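Local coordinates for branched-chain amino acid aminotransferase (Thermoproteus uzoniensis, PDB 5CE8), which probably catalyses the pyridoxal-phosphate-dependent transfer of amino groups between branched-chain amino acids and 2-oxoglutarate, a step in isoleucine and valine biosynthesis, at residues Lys87-Thr92 with Val126-Ile131; Ala108-Pro113 with Arg120-Ser125; Ala145-Arg150 with Ile171-Glu176; Ile202-Arg207 with Asp253-Val258. One frame throughout, in Å; residues are numbered along the deposited sequence.

Interaction 1 of 4, residues Lys87-Thr92 with Val126-Ile131; sequences KAVVET and VAIAAI
The helical segment 87-92 lies across the strand segment 126-131 with its axis 8.6 Å away at closest approach, the two N-to-C directions 42° apart, and no hydrogen bond passes between them. Ile-128 is the centre of the contact. Its CG1 stands anti to the carbonyl carbon (chi1 -65°) and its CG2 anti to the backbone N, so the two branches part and each reaches a different helical residue. The longer branch runs on nearly extended and sets CD1 of Ile-128 tip to tip against CB of Ala-88, 3.9 Å away. The shorter one brings CG2 to 4.1 Å from CG2 of Val-89, whose side chain crosses that of Ile-128 at about a right angle. This is a helix packed on one face of the antiparallel sheet that runs through strands 14-17, 125-132 and 102-109: Trp-16 and Ile-104 on the flanking strands touch the helix too, and Leu-60 and Met-64 of helix 60-74 cover Val-89. On the other face, Ala-127 and Ala-129 pack on Val-31 and Leu-32 of the second subunit. One turn further along the helix, Thr-92 directs its methyl rather than its hydroxyl at the strand. Thr-92 CG2, anti to the backbone N, comes within 3.7 Å of O of Ile-128 and 4.3 Å of CB of Ala-130. OG1 of Thr-92 turns back and donates to O of Ala-88 over 2.8 Å, meeting that carbonyl from above its plane. Ala-88 O also accepts the helical bond from N of Thr-92, so two bonds grip it.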
loop_
_atom_site.group_PDB
_atom_site.type_symbol
_atom_site.label_atom_id
_atom_site.label_comp_id
_atom_site.label_asym_id
_atom_site.label_seq_id
_atom_site.Cartn_x
_atom_site.Cartn_y
_atom_site.Cartn_z
ATOM N N LYS A 87 -34.069 -6.905 -27.369
ATOM C CA LYS A 87 -34.742 -7.171 -28.697
ATOM C C LYS A 87 -33.817 -7.134 -29.895
ATOM O O LYS A 87 -33.937 -7.995 -30.800
ATOM C CB LYS A 87 -35.930 -6.239 -28.932
ATOM N N ALA A 88 -32.878 -6.174 -29.870
ATOM C CA ALA A 88 -31.862 -6.021 -30.897
ATOM C C ALA A 88 -30.993 -7.240 -30.999
ATOM O O ALA A 88 -30.672 -7.665 -32.088
ATOM C CB ALA A 88 -30.969 -4.806 -30.653
ATOM N N VAL A 89 -30.623 -7.838 -29.881
ATOM C CA VAL A 89 -29.966 -9.148 -29.973
ATOM C C VAL A 89 -30.750 -10.210 -30.713
ATOM O O VAL A 89 -30.210 -10.953 -31.554
ATOM C CB VAL A 89 -29.654 -9.749 -28.584
ATOM C CG1 VAL A 89 -29.267 -11.181 -28.716
ATOM C CG2 VAL A 89 -28.541 -8.984 -27.868
ATOM N N VAL A 90 -31.991 -10.393 -30.266
ATOM C CA VAL A 90 -32.879 -11.391 -30.824
ATOM C C VAL A 90 -33.056 -11.246 -32.351
ATOM O O VAL A 90 -33.007 -12.280 -33.068
ATOM C CB VAL A 90 -34.223 -11.441 -30.029
ATOM C CG1 VAL A 90 -35.362 -12.017 -30.836
ATOM C CG2 VAL A 90 -34.009 -12.209 -28.760
ATOM N N GLU A 91 -33.117 -10.008 -32.841
ATOM C CA GLU A 91 -33.162 -9.732 -34.276
ATOM C C GLU A 91 -31.885 -9.990 -34.956
ATOM O O GLU A 91 -31.910 -10.444 -36.071
ATOM C CB GLU A 91 -33.545 -8.291 -34.549
ATOM C CG GLU A 91 -34.985 -7.969 -34.140
ATOM C CD GLU A 91 -35.142 -6.521 -33.692
ATOM O OE1 GLU A 91 -34.209 -5.741 -33.948
ATOM O OE2 GLU A 91 -36.173 -6.139 -33.069
ATOM N N THR A 92 -30.747 -9.712 -34.323
ATOM C CA THR A 92 -29.451 -10.025 -34.971
ATOM C C THR A 92 -29.246 -11.527 -35.166
ATOM O O THR A 92 -28.756 -11.991 -36.246
ATOM C CB THR A 92 -28.267 -9.474 -34.149
ATOM O OG1 THR A 92 -28.550 -8.121 -33.878
ATOM C CG2 THR A 92 -26.920 -9.592 -34.867
ATOM N N VAL A 126 -24.105 1.706 -30.110
ATOM C CA VAL A 126 -24.063 0.330 -29.705
ATOM C C VAL A 126 -23.998 -0.567 -30.945
ATOM O O VAL A 126 -24.703 -0.390 -31.894
ATOM C CB VAL A 126 -25.167 -0.093 -28.777
ATOM C CG1 VAL A 126 -25.023 -1.593 -28.446
ATOM C CG2 VAL A 126 -25.128 0.728 -27.486
ATOM N N ALA A 127 -23.036 -1.455 -30.981
ATOM C CA ALA A 127 -22.998 -2.522 -32.018
ATOM C C ALA A 127 -23.097 -3.844 -31.311
ATOM O O ALA A 127 -22.536 -4.029 -30.152
ATOM C CB ALA A 127 -21.721 -2.440 -32.822
ATOM N N ILE A 128 -23.776 -4.764 -31.965
ATOM C CA ILE A 128 -24.046 -6.095 -31.435
ATOM C C ILE A 128 -23.860 -7.091 -32.518
ATOM O O ILE A 128 -24.581 -7.122 -33.537
ATOM C CB ILE A 128 -25.441 -6.342 -30.926
ATOM C CG1 ILE A 128 -25.771 -5.515 -29.734
ATOM C CG2 ILE A 128 -25.649 -7.835 -30.584
ATOM C CD1 ILE A 128 -27.262 -5.283 -29.557
ATOM N N ALA A 129 -22.879 -7.919 -32.264
ATOM C CA ALA A 129 -22.488 -9.031 -33.121
ATOM C C ALA A 129 -22.721 -10.339 -32.415
ATOM O O ALA A 129 -22.465 -10.462 -31.171
ATOM C CB ALA A 129 -21.032 -8.931 -33.441
ATOM N N ALA A 130 -23.147 -11.300 -33.237
ATOM C CA ALA A 130 -23.432 -12.688 -32.860
ATOM C C ALA A 130 -22.572 -13.624 -33.689
ATOM O O ALA A 130 -22.669 -13.598 -34.903
ATOM C CB ALA A 130 -24.895 -12.980 -33.099
ATOM N N ILE A 131 -21.715 -14.420 -33.046
ATOM C CA ILE A 131 -20.781 -15.214 -33.720
ATOM C C ILE A 131 -20.799 -16.696 -33.269
ATOM O O ILE A 131 -20.900 -16.999 -32.068
ATOM C CB ILE A 131 -19.364 -14.518 -33.617
ATOM C CG1 ILE A 131 -18.344 -15.306 -32.803
ATOM C CG2 ILE A 131 -19.478 -13.067 -33.107
ATOM C CD1 ILE A 131 -16.933 -14.734 -32.871
#

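Interaction 2 of 4, residues Ala108-Pro113 with Arg120-Ser125; sequences AYISKP and RGLQAS
Segments 108-113 and 120-125 are held most tightly where Tyr-109 and Ser-125 form an antiparallel hydrogen-bonded pair. N of Tyr-109 donates to O of Ser-125 in the carbonyl plane (3.0 Å), and N of Ser-125 returns a bond to O of Tyr-109 nearly along the C=O axis (2.8 Å). The tyrosine CG sits in the crowded position between backbone N and carbonyl carbon (chi1 63°), which folds the ring over its partner; CB of Ser-125 makes an off-centre CH-pi contact 4.2 Å from the ring centroid. OG of Ser-125 is hydrogen-bonded to Asp-18.

Beyond this pair the chains part and a water fills in, accepting from N of Ser-111 (2.9 Å) and donating to O of Gln-123 and OG of Ser-125. The outer side is looser and more exposed. There Leu-122 divides its methyls, CD1 meeting CD1 of Ile-110 at 3.8 Å while CD2 meets the aliphatic chain of Lys-112, which crosses at about a right angle, 3.7 Å from CD. Lys-112 bends at chi3, and its NZ is hydrogen-bonded to Gln-114. The arrangement is a long beta-hairpin connection, strands 102-109 and 125-132 being closed by an extended loop.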
loop_
_atom_site.group_PDB
_atom_site.type_symbol
_atom_site.label_atom_id
_atom_site.label_comp_id
_atom_site.label_asym_id
_atom_site.label_seq_id
_atom_site.Cartn_x
_atom_site.Cartn_y
_atom_site.Cartn_z
ATOM N N ALA A 108 -20.532 -0.865 -26.637
ATOM C CA ALA A 108 -20.884 0.536 -26.591
ATOM C C ALA A 108 -19.634 1.448 -26.603
ATOM O O ALA A 108 -18.778 1.370 -25.649
ATOM C CB ALA A 108 -21.573 0.834 -25.284
ATOM N N TYR A 109 -19.643 2.459 -27.477
ATOM C CA TYR A 109 -18.424 3.286 -27.772
ATOM C C TYR A 109 -18.822 4.557 -28.528
ATOM O O TYR A 109 -19.929 4.671 -29.012
ATOM C CB TYR A 109 -17.441 2.464 -28.638
ATOM C CG TYR A 109 -18.112 2.154 -29.929
ATOM C CD1 TYR A 109 -18.976 1.078 -30.022
ATOM C CD2 TYR A 109 -18.073 3.043 -30.976
ATOM C CE1 TYR A 109 -19.689 0.799 -31.222
ATOM C CE2 TYR A 109 -18.754 2.762 -32.172
ATOM C CZ TYR A 109 -19.597 1.653 -32.297
ATOM O OH TYR A 109 -20.375 1.421 -33.479
ATOM N N ILE A 110 -17.901 5.521 -28.621
ATOM C CA ILE A 110 -18.185 6.764 -29.217
ATOM C C ILE A 110 -17.829 6.703 -30.748
ATOM O O ILE A 110 -16.714 6.363 -31.093
ATOM C CB ILE A 110 -17.453 7.887 -28.465
ATOM C CG1 ILE A 110 -18.137 8.077 -27.105
ATOM C CG2 ILE A 110 -17.458 9.195 -29.290
ATOM C CD1 ILE A 110 -17.300 8.784 -26.066
ATOM N N SER A 111 -18.811 6.968 -31.619
ATOM C CA SER A 111 -18.605 6.915 -33.045
ATOM C C SER A 111 -18.047 8.286 -33.596
ATOM O O SER A 111 -17.571 8.332 -34.678
ATOM C CB SER A 111 -19.921 6.481 -33.724
ATOM O OG SER A 111 -20.850 7.495 -33.529
ATOM N N LYS A 112 -18.095 9.361 -32.824
ATOM C CA LYS A 112 -17.504 10.632 -33.218
ATOM C C LYS A 112 -15.932 10.654 -33.047
ATOM O O LYS A 112 -15.401 10.140 -32.097
ATOM C CB LYS A 112 -18.180 11.731 -32.391
ATOM C CG LYS A 112 -17.709 13.150 -32.678
ATOM C CD LYS A 112 -18.050 14.138 -31.563
ATOM C CE LYS A 112 -16.826 14.986 -31.231
ATOM N NZ LYS A 112 -17.043 16.117 -30.264
ATOM N N PRO A 113 -15.180 11.226 -33.998
ATOM C CA PRO A 113 -13.747 11.489 -33.767
ATOM C C PRO A 113 -13.503 12.583 -32.699
ATOM O O PRO A 113 -14.159 13.589 -32.726
ATOM C CB PRO A 113 -13.248 11.952 -35.151
ATOM C CG PRO A 113 -14.473 12.295 -35.959
ATOM C CD PRO A 113 -15.664 11.664 -35.327
ATOM N N ARG A 120 -17.591 14.269 -21.885
ATOM C CA ARG A 120 -18.901 14.679 -21.445
ATOM C C ARG A 120 -19.917 14.952 -22.532
ATOM O O ARG A 120 -19.613 15.541 -23.565
ATOM C CB ARG A 120 -18.764 15.932 -20.561
ATOM C CG ARG A 120 -18.223 15.571 -19.146
ATOM C CD ARG A 120 -18.036 16.768 -18.237
ATOM N NE ARG A 120 -17.327 17.852 -18.918
ATOM C CZ ARG A 120 -17.450 19.150 -18.643
ATOM N NH1 ARG A 120 -18.263 19.590 -17.669
ATOM N NH2 ARG A 120 -16.723 20.018 -19.340
ATOM N N GLY A 121 -21.133 14.479 -22.289
ATOM C CA GLY A 121 -22.254 14.833 -23.128
ATOM C C GLY A 121 -22.300 14.188 -24.509
ATOM O O GLY A 121 -23.238 14.416 -25.215
ATOM N N LEU A 122 -21.298 13.393 -24.872
ATOM C CA LEU A 122 -21.286 12.642 -26.116
ATOM C C LEU A 122 -22.236 11.500 -25.990
ATOM O O LEU A 122 -22.574 11.058 -24.889
ATOM C CB LEU A 122 -19.889 12.110 -26.465
ATOM C CG LEU A 122 -18.839 13.144 -26.695
ATOM C CD1 LEU A 122 -17.447 12.540 -26.675
ATOM C CD2 LEU A 122 -19.138 13.876 -28.000
ATOM N N GLN A 123 -22.686 10.992 -27.119
ATOM C CA GLN A 123 -23.712 9.991 -27.035
ATOM C C GLN A 123 -23.131 8.690 -27.618
ATOM O O GLN A 123 -22.516 8.706 -28.620
ATOM C CB GLN A 123 -24.923 10.534 -27.716
ATOM C CG GLN A 123 -25.988 9.497 -27.896
ATOM C CD GLN A 123 -27.349 10.107 -27.798
ATOM O OE1 GLN A 123 -27.679 10.688 -26.765
ATOM N NE2 GLN A 123 -28.162 9.960 -28.849
ATOM N N ALA A 124 -23.225 7.582 -26.927
ATOM C CA ALA A 124 -22.622 6.336 -27.453
ATOM C C ALA A 124 -23.368 5.743 -28.617
ATOM O O ALA A 124 -24.595 5.921 -28.711
ATOM C CB ALA A 124 -22.607 5.270 -26.350
ATOM N N SER A 125 -22.641 4.951 -29.423
ATOM C CA SER A 125 -23.251 3.981 -30.335
ATOM C C SER A 125 -23.203 2.595 -29.696
ATOM O O SER A 125 -22.358 2.336 -28.835
ATOM C CB SER A 125 -22.526 3.954 -31.666
ATOM O OG SER A 125 -22.729 5.121 -32.425
HETATM O O HOH W 1 -21.615 7.564 -30.931
#

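Interaction 3 of 4, residues Ala145-Arg150 with Ile171-Glu176; sequences AVVSWR and IMAAVE
The indole of Trp-149 has one face laid against Met-172: CB of Met-172 makes a CH-pi contact over the face, 3.5 Å from the centroid of the five-membered ring and almost exactly on its normal, and SD lies over the same face, 4.4 Å from the centroid of the six-membered ring, a Met-aromatic contact. The bend at chi2 (-56°) carries SD along the indole, and the turn at chi3 leads CE away from it. The contact belongs to a beta-alpha-beta unit, in which strand 142-146 is followed by helix 167-179 and then strand 184-188; here the chain leaving the first strand packs on the helix. The carboxylate of Glu-176 crosses the indole obliquely, the planes 55° apart, and a water that accepts from NE1 of Trp-149 donates to OE2, bridging the two groups. Val-147 puts CG2 at 3.5 Å from CB of Ala-173, and both side chains also touch Met-187 of strand 184-188. CB and CG1 of Val-147 pass the Glu-176 chain, the two running in opposite directions; the glutamate is fully extended, with CG anti to the backbone N (chi1 -178°). Glu-176 OE1 takes the backbone N-H of Ser-148 on its syn lone pair at 3.0 Å, whereas the bond from the same N to OE2 is weak. Such a grip would probably favour the charged form of the acid. Arg-246 of the third subunit hydrogen-bonds to OG of Ser-148 and makes a cation-pi contact with Trp-149. The serine OG, between backbone N and carbonyl carbon, donates to OE2 of Glu-176 over 2.5 Å, from above the carboxylate plane.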
loop_
_atom_site.group_PDB
_atom_site.type_symbol
_atom_site.label_atom_id
_atom_site.label_comp_id
_atom_site.label_asym_id
_atom_site.label_seq_id
_atom_site.Cartn_x
_atom_site.Cartn_y
_atom_site.Cartn_z
ATOM N N ALA A 145 -1.436 -20.073 -13.785
ATOM C CA ALA A 145 -0.305 -19.439 -13.198
ATOM C C ALA A 145 -0.743 -18.159 -12.524
ATOM O O ALA A 145 -1.502 -17.358 -13.075
ATOM C CB ALA A 145 0.779 -19.171 -14.209
ATOM N N VAL A 146 -0.302 -17.940 -11.294
ATOM C CA VAL A 146 -0.525 -16.564 -10.714
ATOM C C VAL A 146 0.464 -15.679 -11.427
ATOM O O VAL A 146 1.698 -15.987 -11.453
ATOM C CB VAL A 146 -0.240 -16.397 -9.131
ATOM C CG1 VAL A 146 -0.580 -14.973 -8.743
ATOM C CG2 VAL A 146 -1.061 -17.445 -8.274
ATOM N N VAL A 147 -0.040 -14.606 -12.037
ATOM C CA VAL A 147 0.798 -13.683 -12.769
ATOM C C VAL A 147 1.438 -12.526 -12.024
ATOM O O VAL A 147 1.110 -12.229 -10.846
ATOM C CB VAL A 147 0.102 -13.165 -14.031
ATOM C CG1 VAL A 147 -0.206 -14.277 -14.903
ATOM C CG2 VAL A 147 -1.196 -12.390 -13.743
ATOM N N SER A 148 2.432 -11.904 -12.690
ATOM C CA SER A 148 3.201 -10.799 -12.073
ATOM C C SER A 148 2.364 -9.508 -12.020
ATOM O O SER A 148 2.682 -8.677 -11.225
ATOM C CB SER A 148 4.487 -10.441 -12.848
ATOM O OG SER A 148 4.150 -10.066 -14.231
ATOM N N TRP A 149 1.421 -9.341 -12.966
ATOM C CA TRP A 149 0.480 -8.273 -13.057
ATOM C C TRP A 149 -0.628 -8.327 -12.042
ATOM O O TRP A 149 -1.305 -9.280 -11.930
ATOM C CB TRP A 149 -0.175 -8.283 -14.480
ATOM C CG TRP A 149 0.852 -8.012 -15.546
ATOM C CD1 TRP A 149 1.453 -8.941 -16.299
ATOM C CD2 TRP A 149 1.379 -6.758 -15.942
ATOM N NE1 TRP A 149 2.328 -8.355 -17.115
ATOM C CE2 TRP A 149 2.359 -7.010 -16.848
ATOM C CE3 TRP A 149 1.229 -5.472 -15.494
ATOM C CZ2 TRP A 149 3.156 -5.968 -17.437
ATOM C CZ3 TRP A 149 1.986 -4.452 -16.042
ATOM C CH2 TRP A 149 2.953 -4.721 -17.007
ATOM N N ARG A 150 -0.816 -7.276 -11.283
ATOM C CA ARG A 150 -1.937 -7.208 -10.396
ATOM C C ARG A 150 -3.162 -6.662 -11.113
ATOM O O ARG A 150 -3.009 -5.872 -12.029
ATOM C CB ARG A 150 -1.614 -6.301 -9.213
ATOM C CG ARG A 150 -0.389 -6.719 -8.432
ATOM C CD ARG A 150 -0.613 -8.095 -7.754
ATOM N NE ARG A 150 0.408 -8.489 -6.765
ATOM C CZ ARG A 150 1.341 -9.465 -6.911
ATOM N NH1 ARG A 150 1.494 -10.182 -8.032
ATOM N NH2 ARG A 150 2.167 -9.748 -5.875
ATOM N N ILE A 171 -5.210 -8.386 -20.725
ATOM C CA ILE A 171 -4.360 -8.894 -21.771
ATOM C C ILE A 171 -2.936 -9.138 -21.259
ATOM O O ILE A 171 -2.329 -10.178 -21.498
ATOM C CB ILE A 171 -4.309 -7.968 -22.975
ATOM C CG1 ILE A 171 -5.623 -8.015 -23.726
ATOM C CG2 ILE A 171 -3.190 -8.366 -23.901
ATOM C CD1 ILE A 171 -5.776 -6.985 -24.749
ATOM N N MET A 172 -2.385 -8.169 -20.555
ATOM C CA MET A 172 -1.075 -8.385 -19.896
ATOM C C MET A 172 -1.084 -9.724 -19.167
ATOM O O MET A 172 -0.218 -10.579 -19.395
ATOM C CB MET A 172 -0.714 -7.287 -18.869
ATOM C CG MET A 172 -0.471 -5.906 -19.351
ATOM S SD MET A 172 0.778 -5.638 -20.594
ATOM C CE MET A 172 -0.178 -5.987 -22.080
ATOM N N ALA A 173 -2.109 -9.953 -18.353
ATOM C CA ALA A 173 -2.136 -11.205 -17.531
ATOM C C ALA A 173 -2.284 -12.451 -18.458
ATOM O O ALA A 173 -1.528 -13.436 -18.391
ATOM C CB ALA A 173 -3.167 -11.106 -16.381
ATOM N N ALA A 174 -3.197 -12.364 -19.416
ATOM C CA ALA A 174 -3.527 -13.489 -20.269
ATOM C C ALA A 174 -2.315 -13.914 -21.081
ATOM O O ALA A 174 -1.966 -15.136 -21.139
ATOM C CB ALA A 174 -4.660 -13.099 -21.181
ATOM N N VAL A 175 -1.584 -12.932 -21.604
ATOM C CA VAL A 175 -0.411 -13.188 -22.417
ATOM C C VAL A 175 0.720 -13.716 -21.582
ATOM O O VAL A 175 1.404 -14.643 -22.008
ATOM C CB VAL A 175 0.012 -11.937 -23.206
ATOM C CG1 VAL A 175 1.468 -12.033 -23.805
ATOM C CG2 VAL A 175 -1.062 -11.648 -24.257
ATOM N N GLU A 176 0.924 -13.150 -20.402
ATOM C CA GLU A 176 1.942 -13.668 -19.535
ATOM C C GLU A 176 1.741 -15.145 -19.269
ATOM O O GLU A 176 2.651 -15.928 -19.392
ATOM C CB GLU A 176 1.997 -12.929 -18.184
ATOM C CG GLU A 176 3.146 -13.485 -17.289
ATOM C CD GLU A 176 3.234 -12.830 -15.954
ATOM O OE1 GLU A 176 3.441 -13.554 -14.927
ATOM O OE2 GLU A 176 3.069 -11.580 -15.923
HETATM O O HOH W 2 4.596 -9.963 -17.897
#

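Interaction 4 of 4, residues Ile202-Arg207 with Asp253-Val258; sequences IFIVRR and DEAFFV
A classic beta bulge ends this antiparallel strand pair, Asp-253 and Glu-254 both facing Val-205. Strand 202-206 runs at 166° to strand 254-258. Val-205 N donates to O of Glu-254 at 2.8 Å, whereas O of Val-205 receives only weak bonds, from the N atoms of Asp-253 and Glu-254. At the bulge itself, OD2 of Asp-253 accepts from N of Arg-207 (2.7 Å), the residue just after strand 202-206, and is met from above the carboxylate plane. Phe-203 and Phe-256 form a hydrogen-bonded pair: N of Phe-203 to O of Phe-256 is 2.8 Å, and N of Phe-256 to O of Phe-203 is 3.0 Å. With CG of Phe-256 in the crowded position (chi1 61°), its ring folds across the neighbouring strand and takes CB of Phe-203 over its face, 3.6 Å from the centroid. The rings, nearly parallel (2°), are slid so far that they barely overlap. At the edge of the Phe-203 ring CG2 of Val-258 closes in, 3.6 Å from CE1. On this face, helix 223-235 covers Phe-203 and Val-258, while helix 279-292 covers Phe-256 and binds the carboxylate of Glu-254 through Thr-281 and Ile-280; strands 209-212 and 265-270 flank the pair.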
loop_
_atom_site.group_PDB
_atom_site.type_symbol
_atom_site.label_atom_id
_atom_site.label_comp_id
_atom_site.label_asym_id
_atom_site.label_seq_id
_atom_site.Cartn_x
_atom_site.Cartn_y
_atom_site.Cartn_z
ATOM N N ILE A 202 -13.382 -16.658 -10.118
ATOM C CA ILE A 202 -12.681 -17.842 -9.542
ATOM C C ILE A 202 -13.444 -18.327 -8.309
ATOM O O ILE A 202 -13.942 -17.511 -7.500
ATOM C CB ILE A 202 -11.270 -17.497 -9.016
ATOM C CG1 ILE A 202 -10.492 -16.779 -10.081
ATOM C CG2 ILE A 202 -10.455 -18.748 -8.607
ATOM C CD1 ILE A 202 -9.073 -16.388 -9.678
ATOM N N PHE A 203 -13.523 -19.668 -8.164
ATOM C CA PHE A 203 -14.093 -20.331 -7.005
ATOM C C PHE A 203 -13.124 -21.392 -6.460
ATOM O O PHE A 203 -12.511 -22.158 -7.211
ATOM C CB PHE A 203 -15.438 -21.032 -7.379
ATOM C CG PHE A 203 -16.613 -20.134 -7.465
ATOM C CD1 PHE A 203 -16.888 -19.470 -8.643
ATOM C CD2 PHE A 203 -17.576 -20.120 -6.471
ATOM C CE1 PHE A 203 -17.980 -18.661 -8.794
ATOM C CE2 PHE A 203 -18.715 -19.297 -6.641
ATOM C CZ PHE A 203 -18.904 -18.564 -7.787
ATOM N N ILE A 204 -12.996 -21.510 -5.141
ATOM C CA ILE A 204 -12.327 -22.705 -4.662
ATOM C C ILE A 204 -13.284 -23.562 -3.839
ATOM O O ILE A 204 -14.222 -23.070 -3.361
ATOM C CB ILE A 204 -11.043 -22.352 -3.877
ATOM C CG1 ILE A 204 -11.391 -21.585 -2.604
ATOM C CG2 ILE A 204 -10.067 -21.616 -4.822
ATOM C CD1 ILE A 204 -10.188 -21.411 -1.695
ATOM N N VAL A 205 -12.920 -24.815 -3.575
ATOM C CA VAL A 205 -13.594 -25.593 -2.544
ATOM C C VAL A 205 -12.570 -25.917 -1.477
ATOM O O VAL A 205 -11.521 -26.345 -1.717
ATOM C CB VAL A 205 -14.311 -26.816 -3.005
ATOM C CG1 VAL A 205 -15.132 -27.430 -1.921
ATOM C CG2 VAL A 205 -15.279 -26.517 -4.122
ATOM N N ARG A 206 -12.923 -25.656 -0.252
ATOM C CA ARG A 206 -11.955 -25.808 0.812
ATOM C C ARG A 206 -12.784 -26.397 1.896
ATOM O O ARG A 206 -13.619 -25.710 2.491
ATOM C CB ARG A 206 -11.389 -24.475 1.190
ATOM C CG ARG A 206 -10.479 -24.468 2.398
ATOM C CD ARG A 206 -9.915 -23.073 2.603
ATOM N NE ARG A 206 -8.952 -23.122 3.703
ATOM C CZ ARG A 206 -9.310 -23.199 4.972
ATOM N NH1 ARG A 206 -10.596 -23.197 5.301
ATOM N NH2 ARG A 206 -8.386 -23.256 5.923
ATOM N N ARG A 207 -12.529 -27.692 2.161
ATOM C CA ARG A 207 -13.187 -28.385 3.305
ATOM C C ARG A 207 -14.721 -28.255 3.243
ATOM O O ARG A 207 -15.411 -27.887 4.228
ATOM C CB ARG A 207 -12.721 -27.781 4.633
ATOM C CG ARG A 207 -11.251 -27.657 4.755
ATOM C CD ARG A 207 -10.750 -27.429 6.184
ATOM N NE ARG A 207 -9.312 -27.182 5.956
ATOM C CZ ARG A 207 -8.458 -26.586 6.775
ATOM N NH1 ARG A 207 -8.858 -26.185 7.962
ATOM N NH2 ARG A 207 -7.186 -26.387 6.385
ATOM N N ASP A 253 -9.028 -28.102 -2.046
ATOM C CA ASP A 253 -9.553 -29.382 -2.527
ATOM C C ASP A 253 -9.941 -29.365 -3.982
ATOM O O ASP A 253 -9.754 -30.355 -4.687
ATOM C CB ASP A 253 -10.757 -29.814 -1.666
ATOM C CG ASP A 253 -10.378 -29.943 -0.167
ATOM O OD1 ASP A 253 -9.240 -30.355 0.096
ATOM O OD2 ASP A 253 -11.185 -29.587 0.714
ATOM N N GLU A 254 -10.376 -28.206 -4.442
ATOM C CA GLU A 254 -10.813 -27.979 -5.844
ATOM C C GLU A 254 -10.817 -26.520 -6.129
ATOM O O GLU A 254 -10.841 -25.672 -5.206
ATOM C CB GLU A 254 -12.280 -28.435 -6.203
ATOM C CG GLU A 254 -12.881 -29.616 -5.540
ATOM C CD GLU A 254 -14.313 -29.869 -5.975
ATOM O OE1 GLU A 254 -14.665 -29.648 -7.195
ATOM O OE2 GLU A 254 -15.053 -30.370 -5.094
ATOM N N ALA A 255 -10.817 -26.231 -7.426
ATOM C CA ALA A 255 -10.827 -24.857 -7.976
ATOM C C ALA A 255 -11.365 -24.850 -9.380
ATOM O O ALA A 255 -11.246 -25.830 -10.132
ATOM C CB ALA A 255 -9.441 -24.209 -7.968
ATOM N N PHE A 256 -12.078 -23.798 -9.669
ATOM C CA PHE A 256 -12.627 -23.569 -11.000
ATOM C C PHE A 256 -12.860 -22.084 -11.322
ATOM O O PHE A 256 -13.113 -21.253 -10.459
ATOM C CB PHE A 256 -13.914 -24.386 -11.218
ATOM C CG PHE A 256 -15.067 -24.096 -10.299
ATOM C CD1 PHE A 256 -15.147 -24.689 -9.055
ATOM C CD2 PHE A 256 -16.127 -23.272 -10.693
ATOM C CE1 PHE A 256 -16.272 -24.516 -8.206
ATOM C CE2 PHE A 256 -17.229 -23.108 -9.864
ATOM C CZ PHE A 256 -17.284 -23.664 -8.589
ATOM N N PHE A 257 -12.773 -21.810 -12.613
ATOM C CA PHE A 257 -13.118 -20.537 -13.227
ATOM C C PHE A 257 -14.540 -20.617 -13.789
ATOM O O PHE A 257 -15.019 -21.696 -14.243
ATOM C CB PHE A 257 -12.289 -20.309 -14.466
ATOM C CG PHE A 257 -10.862 -19.942 -14.238
ATOM C CD1 PHE A 257 -10.531 -18.809 -13.572
ATOM C CD2 PHE A 257 -9.804 -20.765 -14.753
ATOM C CE1 PHE A 257 -9.200 -18.433 -13.440
ATOM C CE2 PHE A 257 -8.494 -20.409 -14.578
ATOM C CZ PHE A 257 -8.178 -19.222 -13.923
ATOM N N VAL A 258 -15.213 -19.448 -13.781
ATOM C CA VAL A 258 -16.569 -19.287 -14.302
ATOM C C VAL A 258 -16.578 -17.986 -15.127
ATOM O O VAL A 258 -15.817 -17.017 -14.788
ATOM C CB VAL A 258 -17.685 -19.335 -13.222
ATOM C CG1 VAL A 258 -17.522 -20.575 -12.361
ATOM C CG2 VAL A 258 -17.662 -18.115 -12.357
#

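In the fold
The four contacts divide between the two sheets of the chain. Interactions 1 and 2 meet on the antiparallel sheet, where strands 125-132 and 102-109 are neighbours, with interaction 2 nested inside the chain loop closed by interaction 1; they touch where Ala-127 N lies 4.0 Å from CE1 of Tyr-109. Interactions 3 and 4 both reach the mixed sheet, their centres about 20 Å apart, and lie about 31 Å and 34 Å from interaction 1, centre to centre. The cofactor is nearest to interaction 4: the side chain of Val-258 is about 6 Å from pyridoxal phosphate, against about 10 Å for Ala-173 and 14 Å for Val-89. Interactions 1, 2 and 3 all touch the second subunit.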